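Local structure of N-acetyltransferase domain-containing protein (Pyrococcus horikoshii, 1WWZ) at residues D22-G27 with R39-N44; E32-E37 with V125-Y130. The protein binds acetyl coenzyme A and is probably an N-acetyltransferase of the GNAT family, although the acceptor it would acetylate is not known. All coordinates share one frame; numbering follows the deposited sequence.

Contact 1 of 2, residues D22-G27 with R39-N44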
loop_
_atom_site.group_PDB
_atom_site.type_symbol
_atom_site.label_atom_id
_atom_site.label_comp_id
_atom_site.label_asym_id
_atom_site.label_seq_id
_atom_site.Cartn_x
_atom_site.Cartn_y
_atom_site.Cartn_z
ATOM N N ASP A 22 19.495 -14.216 -6.589
ATOM C CA ASP A 22 19.048 -15.331 -5.749
ATOM C C ASP A 22 17.529 -15.283 -5.561
ATOM O O ASP A 22 16.841 -16.297 -5.696
ATOM C CB ASP A 22 19.724 -15.292 -4.370
ATOM C CG ASP A 22 21.233 -15.454 -4.443
ATOM O OD1 ASP A 22 21.742 -15.943 -5.473
ATOM O OD2 ASP A 22 21.913 -15.103 -3.454
ATOM N N VAL A 23 17.012 -14.099 -5.246
ATOM C CA VAL A 23 15.577 -13.917 -5.050
ATOM C C VAL A 23 14.833 -14.258 -6.336
ATOM O O VAL A 23 13.811 -14.946 -6.320
ATOM C CB VAL A 23 15.249 -12.452 -4.657
ATOM C CG1 VAL A 23 13.746 -12.208 -4.738
ATOM C CG2 VAL A 23 15.755 -12.168 -3.253
ATOM N N TYR A 24 15.358 -13.764 -7.451
ATOM C CA TYR A 24 14.762 -14.002 -8.755
ATOM C C TYR A 24 14.727 -15.497 -9.076
ATOM O O TYR A 24 13.685 -16.036 -9.446
ATOM C CB TYR A 24 15.568 -13.255 -9.819
ATOM C CG TYR A 24 15.051 -13.406 -11.230
ATOM C CD1 TYR A 24 14.317 -12.388 -11.840
ATOM C CD2 TYR A 24 15.325 -14.556 -11.969
ATOM C CE1 TYR A 24 13.876 -12.513 -13.156
ATOM C CE2 TYR A 24 14.891 -14.690 -13.277
ATOM C CZ TYR A 24 14.169 -13.667 -13.868
ATOM O OH TYR A 24 13.756 -13.797 -15.170
ATOM N N MET A 25 15.870 -16.161 -8.934
ATOM C CA MET A 25 15.956 -17.593 -9.218
ATOM C C MET A 25 15.035 -18.410 -8.315
ATOM O O MET A 25 14.424 -19.390 -8.753
ATOM C CB MET A 25 17.398 -18.084 -9.051
ATOM C CG MET A 25 18.399 -17.454 -10.007
ATOM S SD MET A 25 17.942 -17.640 -11.740
ATOM C CE MET A 25 18.229 -19.409 -11.995
ATOM N N SER A 26 14.945 -18.006 -7.053
ATOM C CA SER A 26 14.096 -18.687 -6.085
ATOM C C SER A 26 12.630 -18.522 -6.454
ATOM O O SER A 26 11.873 -19.490 -6.497
ATOM C CB SER A 26 14.341 -18.119 -4.684
ATOM O OG SER A 26 13.368 -18.590 -3.764
ATOM N N GLY A 27 12.234 -17.285 -6.729
ATOM C CA GLY A 27 10.854 -17.013 -7.076
ATOM C C GLY A 27 10.392 -17.575 -8.406
ATOM O O GLY A 27 9.236 -17.965 -8.538
ATOM N N ARG A 39 21.393 -18.393 -13.885
ATOM C CA ARG A 39 21.603 -17.113 -13.225
ATOM C C ARG A 39 22.005 -16.019 -14.217
ATOM O O ARG A 39 21.790 -14.836 -13.962
ATOM C CB ARG A 39 22.676 -17.256 -12.141
ATOM C CG ARG A 39 22.278 -18.173 -10.991
ATOM C CD ARG A 39 23.431 -18.375 -10.018
ATOM N NE ARG A 39 23.802 -17.147 -9.321
ATOM C CZ ARG A 39 23.115 -16.619 -8.313
ATOM N NH1 ARG A 39 22.013 -17.213 -7.875
ATOM N NH2 ARG A 39 23.530 -15.496 -7.744
ATOM N N ASP A 40 22.587 -16.418 -15.346
ATOM C CA ASP A 40 23.009 -15.459 -16.364
ATOM C C ASP A 40 21.821 -14.688 -16.931
ATOM O O ASP A 40 21.879 -13.466 -17.063
ATOM C CB ASP A 40 23.750 -16.171 -17.500
ATOM C CG ASP A 40 25.095 -16.714 -17.067
ATOM O OD1 ASP A 40 25.132 -17.541 -16.130
ATOM O OD2 ASP A 40 26.115 -16.315 -17.664
ATOM N N TYR A 41 20.752 -15.401 -17.276
ATOM C CA TYR A 41 19.559 -14.753 -17.811
ATOM C C TYR A 41 19.077 -13.717 -16.796
ATOM O O TYR A 41 18.825 -12.559 -17.139
ATOM C CB TYR A 41 18.447 -15.778 -18.052
ATOM C CG TYR A 41 17.162 -15.172 -18.579
ATOM C CD1 TYR A 41 16.842 -15.227 -19.933
ATOM C CD2 TYR A 41 16.271 -14.525 -17.720
ATOM C CE1 TYR A 41 15.663 -14.652 -20.420
ATOM C CE2 TYR A 41 15.096 -13.947 -18.197
ATOM C CZ TYR A 41 14.798 -14.016 -19.546
ATOM O OH TYR A 41 13.633 -13.450 -20.015
ATOM N N ALA A 42 18.956 -14.151 -15.543
ATOM C CA ALA A 42 18.507 -13.282 -14.462
ATOM C C ALA A 42 19.426 -12.079 -14.300
ATOM O O ALA A 42 18.962 -10.949 -14.189
ATOM C CB ALA A 42 18.442 -14.068 -13.152
ATOM N N ARG A 43 20.733 -12.325 -14.289
ATOM C CA ARG A 43 21.700 -11.247 -14.138
ATOM C C ARG A 43 21.542 -10.198 -15.236
ATOM O O ARG A 43 21.495 -9.002 -14.958
ATOM C CB ARG A 43 23.133 -11.802 -14.158
ATOM C CG ARG A 43 24.201 -10.742 -13.902
ATOM C CD ARG A 43 25.620 -11.316 -13.863
ATOM N NE ARG A 43 25.804 -12.303 -12.798
ATOM C CZ ARG A 43 25.537 -13.600 -12.923
ATOM N NH1 ARG A 43 25.072 -14.080 -14.069
ATOM N NH2 ARG A 43 25.733 -14.422 -11.900
ATOM N N ASN A 44 21.456 -10.649 -16.483
ATOM C CA ASN A 44 21.316 -9.723 -17.595
ATOM C C ASN A 44 20.003 -8.951 -17.577
ATOM O O ASN A 44 19.987 -7.754 -17.860
ATOM C CB ASN A 44 21.466 -10.458 -18.928
ATOM C CG ASN A 44 22.815 -11.126 -19.067
ATOM O OD1 ASN A 44 23.823 -10.609 -18.584
ATOM N ND2 ASN A 44 22.848 -12.272 -19.739
#
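Tyr-24 and Ala-42 meet where the helices ending at Gly-27 and beginning just before Arg-39 come together, the axes of these short segments approaching to 9.7 Å at an angle of 123°. Ala-42 CA stands over one face of the Tyr-24 ring, toward the rim, and its CB comes 3.4 Å from Tyr-24 CD2; so small a residue lets the ring lie close to the second helix. Tyr-24 CG is anti to the backbone N (chi1 -180°), on the side of that helix. The Tyr-24 hydroxyl meets the ring edge of Tyr-41, OH to CE2 being 3.3 Å, and is also hydrogen-bonded to the Gly-35 carbonyl. Beside the ring, the flexible Met-25 chain, bent at chi2 and chi3, brings SD to 3.9 Å from Ala-42 CB, while its CG rests against Arg-39 CG. Arg-39 reaches past it to Asp-22 end-on: NH1 (2.7 Å) and NH2 (2.9 Å) both grip the single oxygen OD1, with carboxylate and guanidinium planes 46° apart. An alanine in place of Arg-39 would probably leave the Asp-22 carboxylate without its cationic mate and Met-25 CG without the carbon it rests on. The result is a helix pair with an apolar middle and a salt bridge at its partly exposed side, formed by the N-terminal helices of the GNAT fold.

Contact 2 of 2, residues E32-E37 with V125-Y130. With ACO (acetyl coenzyme *a), chain C.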
loop_
_atom_site.group_PDB
_atom_site.type_symbol
_atom_site.label_atom_id
_atom_site.label_comp_id
_atom_site.label_asym_id
_atom_site.label_seq_id
_atom_site.Cartn_x
_atom_site.Cartn_y
_atom_site.Cartn_z
ATOM N N GLU A 32 10.332 -21.291 -15.199
ATOM C CA GLU A 32 11.457 -21.024 -16.090
ATOM C C GLU A 32 11.024 -20.629 -17.502
ATOM O O GLU A 32 11.781 -19.987 -18.229
ATOM C CB GLU A 32 12.374 -22.252 -16.187
ATOM C CG GLU A 32 13.095 -22.649 -14.901
ATOM C CD GLU A 32 12.187 -23.310 -13.876
ATOM O OE1 GLU A 32 11.071 -23.735 -14.242
ATOM O OE2 GLU A 32 12.603 -23.418 -12.703
ATOM N N GLU A 33 9.817 -21.029 -17.891
ATOM C CA GLU A 33 9.297 -20.706 -19.213
ATOM C C GLU A 33 9.216 -19.192 -19.376
ATOM O O GLU A 33 9.328 -18.671 -20.487
ATOM C CB GLU A 33 7.911 -21.343 -19.410
ATOM C CG GLU A 33 7.138 -20.838 -20.628
ATOM C CD GLU A 33 5.921 -21.697 -20.966
ATOM O OE1 GLU A 33 5.329 -22.291 -20.040
ATOM O OE2 GLU A 33 5.546 -21.759 -22.156
ATOM N N TYR A 34 9.036 -18.494 -18.260
ATOM C CA TYR A 34 8.933 -17.038 -18.270
ATOM C C TYR A 34 10.151 -16.387 -17.630
ATOM O O TYR A 34 10.589 -15.317 -18.056
ATOM C CB TYR A 34 7.672 -16.602 -17.521
ATOM C CG TYR A 34 6.420 -17.309 -17.987
ATOM C CD1 TYR A 34 5.997 -17.219 -19.312
ATOM C CD2 TYR A 34 5.662 -18.075 -17.103
ATOM C CE1 TYR A 34 4.847 -17.877 -19.749
ATOM C CE2 TYR A 34 4.511 -18.738 -17.527
ATOM C CZ TYR A 34 4.109 -18.634 -18.849
ATOM O OH TYR A 34 2.965 -19.274 -19.267
ATOM N N GLY A 35 10.700 -17.039 -16.610
ATOM C CA GLY A 35 11.856 -16.497 -15.921
ATOM C C GLY A 35 13.198 -16.813 -16.558
ATOM O O GLY A 35 14.213 -16.253 -16.154
ATOM N N GLY A 36 13.210 -17.703 -17.547
ATOM C CA GLY A 36 14.459 -18.067 -18.193
ATOM C C GLY A 36 15.224 -19.100 -17.381
ATOM O O GLY A 36 14.840 -19.413 -16.253
ATOM N N GLU A 37 16.304 -19.632 -17.949
ATOM C CA GLU A 37 17.117 -20.639 -17.265
ATOM C C GLU A 37 18.516 -20.127 -16.949
ATOM O O GLU A 37 19.159 -19.494 -17.786
ATOM C CB GLU A 37 17.225 -21.911 -18.118
ATOM C CG GLU A 37 15.919 -22.693 -18.252
ATOM C CD GLU A 37 15.653 -23.621 -17.075
ATOM O OE1 GLU A 37 16.221 -23.377 -15.986
ATOM O OE2 GLU A 37 14.870 -24.581 -17.240
ATOM N N VAL A 125 2.577 -10.532 -18.461
ATOM C CA VAL A 125 2.715 -11.657 -17.553
ATOM C C VAL A 125 2.490 -12.962 -18.310
ATOM O O VAL A 125 1.741 -12.998 -19.287
ATOM C CB VAL A 125 1.704 -11.527 -16.379
ATOM C CG1 VAL A 125 0.293 -11.359 -16.920
ATOM C CG2 VAL A 125 1.793 -12.738 -15.470
ATOM N N GLY A 126 3.161 -14.022 -17.865
ATOM C CA GLY A 126 3.020 -15.317 -18.511
ATOM C C GLY A 126 1.589 -15.819 -18.488
ATOM O O GLY A 126 0.897 -15.682 -17.481
ATOM N N GLU A 127 1.152 -16.415 -19.595
ATOM C CA GLU A 127 -0.214 -16.915 -19.717
ATOM C C GLU A 127 -0.603 -17.978 -18.688
ATOM O O GLU A 127 -1.769 -18.082 -18.312
ATOM C CB GLU A 127 -0.447 -17.444 -21.137
ATOM C CG GLU A 127 0.323 -18.709 -21.491
ATOM C CD GLU A 127 0.217 -19.063 -22.968
ATOM O OE1 GLU A 127 -0.829 -18.768 -23.580
ATOM O OE2 GLU A 127 1.177 -19.645 -23.515
ATOM N N LYS A 128 0.368 -18.758 -18.225
ATOM C CA LYS A 128 0.090 -19.799 -17.238
ATOM C C LYS A 128 0.181 -19.265 -15.811
ATOM O O LYS A 128 -0.202 -19.942 -14.860
ATOM C CB LYS A 128 1.070 -20.967 -17.406
ATOM C CG LYS A 128 0.993 -21.662 -18.757
ATOM C CD LYS A 128 2.027 -22.776 -18.873
ATOM C CE LYS A 128 2.061 -23.337 -20.292
ATOM N NZ LYS A 128 3.172 -24.307 -20.499
ATOM N N ASN A 129 0.674 -18.040 -15.665
ATOM C CA ASN A 129 0.846 -17.427 -14.348
ATOM C C ASN A 129 -0.466 -16.902 -13.762
ATOM O O ASN A 129 -0.650 -15.692 -13.612
ATOM C CB ASN A 129 1.853 -16.279 -14.462
ATOM C CG ASN A 129 2.555 -15.987 -13.157
ATOM O OD1 ASN A 129 2.096 -16.378 -12.084
ATOM N ND2 ASN A 129 3.675 -15.277 -13.242
ATOM N N TYR A 130 -1.374 -17.811 -13.412
ATOM C CA TYR A 130 -2.669 -17.420 -12.862
ATOM C C TYR A 130 -2.566 -16.721 -11.510
ATOM O O TYR A 130 -3.415 -15.896 -11.165
ATOM C CB TYR A 130 -3.580 -18.653 -12.756
ATOM C CG TYR A 130 -2.948 -19.800 -12.004
ATOM C CD1 TYR A 130 -2.966 -19.841 -10.608
ATOM C CD2 TYR A 130 -2.284 -20.818 -12.683
ATOM C CE1 TYR A 130 -2.333 -20.865 -9.913
ATOM C CE2 TYR A 130 -1.647 -21.844 -11.998
ATOM C CZ TYR A 130 -1.674 -21.860 -10.615
ATOM O OH TYR A 130 -1.032 -22.863 -9.934
HETATM N N1A ACO C . -2.709 -18.306 -6.493
HETATM C C2A ACO C . -3.764 -17.526 -6.255
HETATM N N3A ACO C . -3.731 -16.225 -5.838
HETATM C C4A ACO C . -2.425 -15.740 -5.665
HETATM C C5A ACO C . -1.283 -16.486 -5.882
HETATM C C6A ACO C . -1.456 -17.862 -6.322
HETATM N N6A ACO C . -0.415 -18.671 -6.543
HETATM N N7A ACO C . -0.152 -15.725 -5.611
HETATM C C8A ACO C . -0.626 -14.562 -5.255
HETATM N N9A ACO C . -2.016 -14.486 -5.265
HETATM C C1B ACO C . -2.885 -13.371 -4.928
HETATM C C2B ACO C . -3.727 -13.578 -3.657
HETATM O O2B ACO C . -4.917 -12.778 -3.808
HETATM C C3B ACO C . -2.741 -13.156 -2.535
HETATM O O3B ACO C . -3.550 -12.716 -1.426
HETATM P P3B ACO C . -4.057 -13.619 -0.195
HETATM O O7A ACO C . -4.923 -14.655 -0.845
HETATM O O8A ACO C . -4.817 -12.712 0.652
HETATM O O9A ACO C . -2.848 -14.171 0.455
HETATM C C4B ACO C . -2.013 -11.996 -3.161
HETATM O O4B ACO C . -2.182 -12.203 -4.592
HETATM C C5B ACO C . -0.512 -11.986 -2.967
HETATM O O5B ACO C . -0.097 -12.248 -1.638
HETATM P P1A ACO C . 1.438 -12.054 -1.271
HETATM O O1A ACO C . 1.731 -12.929 -0.137
HETATM O O2A ACO C . 1.693 -10.570 -1.089
HETATM O O3A ACO C . 2.134 -12.755 -2.580
HETATM P P2A ACO C . 3.645 -12.897 -2.879
HETATM O O4A ACO C . 3.834 -14.348 -3.069
HETATM O O5A ACO C . 4.384 -12.231 -1.773
HETATM O O6A ACO C . 3.911 -12.124 -4.203
HETATM C CBP ACO C . 4.343 -12.723 -6.590
HETATM C CCP ACO C . 3.303 -12.467 -5.526
HETATM C CDP ACO C . 3.563 -12.954 -7.928
HETATM C CEP ACO C . 5.299 -11.514 -6.696
HETATM C CAP ACO C . 5.161 -14.003 -6.166
HETATM O OAP ACO C . 4.279 -15.121 -6.105
HETATM C C9P ACO C . 6.321 -14.404 -7.114
HETATM O O9P ACO C . 7.463 -14.003 -6.933
HETATM N N8P ACO C . 5.996 -15.220 -8.168
HETATM C C7P ACO C . 6.968 -15.698 -9.182
HETATM C C6P ACO C . 7.437 -14.609 -10.167
HETATM C C5P ACO C . 6.299 -14.010 -10.955
HETATM O O5P ACO C . 5.434 -14.742 -11.501
HETATM N N4P ACO C . 6.228 -12.693 -11.078
HETATM C C3P ACO C . 5.315 -11.765 -11.753
HETATM C C2P ACO C . 5.774 -11.757 -13.214
HETATM S S1P ACO C . 4.676 -10.543 -14.129
HETATM C C ACO C . 5.584 -9.310 -14.134
HETATM O O ACO C . 6.794 -9.168 -13.633
HETATM C CH3 ACO C . 5.316 -7.810 -14.763
HETATM O O HOH W 1 3.182 -20.381 -21.694
#
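Tyr-34 OH is gripped by two partners in this contact: the backbone N of Lys-128 donates to it over 2.8 Å, and a water lies 2.7 Å from the same OH. This water also donates to Glu-127 OE2 and, weakly, to Glu-33 OE2, so it sits between two carboxylates and is likely to ease the repulsion between them. The tyrosine ring is sandwiched. Gly-126 CA stands over one face in a CH-pi contact, 3.5 Å from the ring centroid, and Glu-33 CG covers the opposite face toward the rim. Glycine suits position 126 because a CB there would run into the ring. The strand ending at Gly-126 passes into a type I turn, Gly-126 to Asn-129, that leads to the helix starting at Tyr-130; in the GNAT fold this strand-to-helix junction borders the acetyl-CoA cleft. Asn-129 is the N-cap of that helix, its OD1 accepting a weak bond from Ala-132 N, and it also binds the cofactor, ND2 donating to ACO O5P, while Val-125 CB packs 3.9 Å from ACO S1P. Nearer the surface the extended Lys-128 chain crosses that of Glu-33 at about a right angle, and NZ reaches the syn lone pair of Glu-33 OE1 in a 3.0 Å salt bridge.

Overall arrangement
The centres of the two contacts lie about 13 Å apart, and their segments alternate along the chain: 22-27, 32-37, 39-44, then 125-130. Helices 14-27, 32-35 and 38-53 follow one another, so the short middle helix of contact 2 lies in the connection between the two helices of contact 1. The contacts touch directly, joined through the Tyr-24 hydroxyl and by Tyr-41, which packs against the backbone at Gly-35 and Gly-36. Through contact 2 this helical region meets the end of strand 120-126 of the mixed sheet, beside helix 130-138. Segment 22-27 reaches the acetyl-CoA pocket through Gly-27 at its end, whereas contact 2 supplies Val-125 and Asn-129 to it directly.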